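Local coordinates for protein pyocin-S2 (PDB 5ODW) that kills sensitive bacterial cells as a nuclease bacteriocin that breaks down chromosomal DNA, represented here by its N-terminal part without the nuclease domain, at residues G20-I24 and Y167-Y172. Residues are numbered along the deposited sequence; the frame is centred on the assembly and turned at random.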
loop_
_atom_site.group_PDB
_atom_site.type_symbol
_atom_site.label_atom_id
_atom_site.label_comp_id
_atom_site.label_asym_id
_atom_site.label_seq_id
_atom_site.Cartn_x
_atom_site.Cartn_y
_atom_site.Cartn_z
ATOM N N GLY C 20 4.503 16.483 -49.180
ATOM C CA GLY C 20 3.425 15.635 -48.704
ATOM C C GLY C 20 3.278 15.781 -47.202
ATOM O O GLY C 20 2.166 15.847 -46.679
ATOM N N ARG C 21 4.413 15.828 -46.508
ATOM C CA ARG C 21 4.436 16.004 -45.068
ATOM C C ARG C 21 3.927 17.392 -44.700
ATOM O O ARG C 21 4.206 18.373 -45.385
ATOM C CB ARG C 21 5.857 15.829 -44.538
ATOM C CG ARG C 21 6.664 14.764 -45.257
ATOM C CD ARG C 21 7.896 14.372 -44.459
ATOM N NE ARG C 21 8.647 13.301 -45.106
ATOM C CZ ARG C 21 9.662 12.653 -44.543
ATOM N NH1 ARG C 21 10.050 12.960 -43.315
ATOM N NH2 ARG C 21 10.288 11.695 -45.209
ATOM N N ASP C 22 3.186 17.456 -43.604
ATOM C CA ASP C 22 2.609 18.702 -43.069
ATOM C C ASP C 22 3.639 19.835 -42.985
ATOM O O ASP C 22 4.793 19.553 -42.656
ATOM C CB ASP C 22 1.966 18.460 -41.691
ATOM C CG ASP C 22 0.616 17.752 -41.700
ATOM O OD1 ASP C 22 0.088 17.470 -42.811
ATOM O OD2 ASP C 22 0.074 17.499 -40.601
ATOM N N ILE C 23 3.228 21.106 -43.297
ATOM C CA ILE C 23 4.096 22.305 -43.290
ATOM C C ILE C 23 4.914 22.409 -41.972
ATOM O O ILE C 23 6.116 22.674 -42.027
ATOM C CB ILE C 23 3.339 23.616 -43.662
ATOM C CG1 ILE C 23 4.320 24.718 -44.129
ATOM C CG2 ILE C 23 2.394 24.107 -42.560
ATOM C CD1 ILE C 23 3.778 25.655 -45.189
ATOM N N ILE C 24 4.270 22.126 -40.818
ATOM C CA ILE C 24 4.899 22.080 -39.504
ATOM C C ILE C 24 4.850 20.606 -39.064
ATOM O O ILE C 24 3.763 20.065 -38.845
ATOM C CB ILE C 24 4.209 23.046 -38.508
ATOM C CG1 ILE C 24 4.203 24.493 -39.050
ATOM C CG2 ILE C 24 4.893 22.972 -37.133
ATOM C CD1 ILE C 24 3.043 25.321 -38.642
ATOM N N TYR C 167 -1.618 23.608 -36.236
ATOM C CA TYR C 167 -0.925 24.770 -36.757
ATOM C C TYR C 167 -0.734 24.654 -38.267
ATOM O O TYR C 167 -0.705 25.686 -38.935
ATOM C CB TYR C 167 0.418 24.996 -36.021
ATOM C CG TYR C 167 0.290 25.449 -34.578
ATOM C CD1 TYR C 167 -0.758 26.271 -34.173
ATOM C CD2 TYR C 167 1.245 25.098 -33.630
ATOM C CE1 TYR C 167 -0.885 26.686 -32.849
ATOM C CE2 TYR C 167 1.132 25.512 -32.302
ATOM C CZ TYR C 167 0.065 26.305 -31.919
ATOM O OH TYR C 167 -0.070 26.720 -30.626
ATOM N N SER C 168 -0.610 23.416 -38.816
ATOM C CA SER C 168 -0.482 23.207 -40.266
ATOM C C SER C 168 -1.824 23.499 -40.926
ATOM O O SER C 168 -1.848 24.131 -41.975
ATOM C CB SER C 168 -0.014 21.795 -40.596
ATOM O OG SER C 168 1.363 21.671 -40.287
ATOM N N ALA C 169 -2.934 23.121 -40.273
ATOM C CA ALA C 169 -4.287 23.384 -40.757
ATOM C C ALA C 169 -4.606 24.871 -40.733
ATOM O O ALA C 169 -5.338 25.330 -41.596
ATOM C CB ALA C 169 -5.304 22.624 -39.921
ATOM N N ASP C 170 -4.068 25.623 -39.767
ATOM C CA ASP C 170 -4.293 27.067 -39.702
ATOM C C ASP C 170 -3.618 27.756 -40.919
ATOM O O ASP C 170 -4.258 28.532 -41.636
ATOM C CB ASP C 170 -3.791 27.642 -38.351
ATOM C CG ASP C 170 -4.207 29.091 -38.094
ATOM O OD1 ASP C 170 -5.432 29.378 -38.119
ATOM O OD2 ASP C 170 -3.312 29.935 -37.848
ATOM N N ILE C 171 -2.343 27.410 -41.156
ATOM C CA ILE C 171 -1.499 27.885 -42.249
ATOM C C ILE C 171 -2.128 27.526 -43.623
ATOM O O ILE C 171 -2.391 28.433 -44.413
ATOM C CB ILE C 171 -0.031 27.363 -42.068
ATOM C CG1 ILE C 171 0.638 27.876 -40.751
ATOM C CG2 ILE C 171 0.842 27.646 -43.290
ATOM C CD1 ILE C 171 0.658 29.422 -40.486
ATOM N N TYR C 172 -2.400 26.220 -43.875
ATOM C CA TYR C 172 -3.026 25.709 -45.108
ATOM C C TYR C 172 -4.327 26.461 -45.455
ATOM O O TYR C 172 -4.482 26.857 -46.610
ATOM C CB TYR C 172 -3.324 24.199 -45.011
ATOM C CG TYR C 172 -2.141 23.246 -45.067
ATOM C CD1 TYR C 172 -1.176 23.358 -46.067
ATOM C CD2 TYR C 172 -2.090 22.123 -44.244
ATOM C CE1 TYR C 172 -0.132 22.437 -46.174
ATOM C CE2 TYR C 172 -1.051 21.199 -44.335
ATOM C CZ TYR C 172 -0.072 21.359 -45.300
ATOM O OH TYR C 172 0.937 20.430 -45.403
#
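Where the loop 20-24 runs into strand 24-26 it passes close over one face of helix 153-204, the CA atoms of Ile-24 and Ser-168 lying 5.6 Å apart. Ser-168 suits this close approach because its side chain is short and polar: OG accepts the backbone N-H of Ile-24, the first strand residue, in a nearly straight bond (N to OG 3.0 Å, 160°). The same hydroxyl gives its hydrogen to the carbonyl O of Ala-164, one turn earlier. One turn on, Tyr-172 is long enough to reach the preceding peptide, and Ile-23 N makes a weak, bent bond to its OH (3.2 Å, 133°). The Asp-22 carboxylate stands at about a right angle to the Tyr-172 ring, OD1 at the ring edge.

Branched side chains pack around these bonds. With CG1 of Ile-23 anti to the backbone N (chi1 -160°), its CG2 lies 3.5 Å from Ser-168 OG and also meets CG2 of Ile-171, the two isoleucines crossing at about a right angle. CD1 of Ile-24 reaches CB of Tyr-167 at 3.7 Å and also touches CG1 of Ile-171. The Tyr-167 ring leads away toward helix 47-70, where its OH is hydrogen-bonded to Asp-62 and its ring stacks on His-65. The arrangement is plain packing of a beta-hairpin, strands 12-14 and 24-26, on the long last helix of this mainly helical N-terminal fragment.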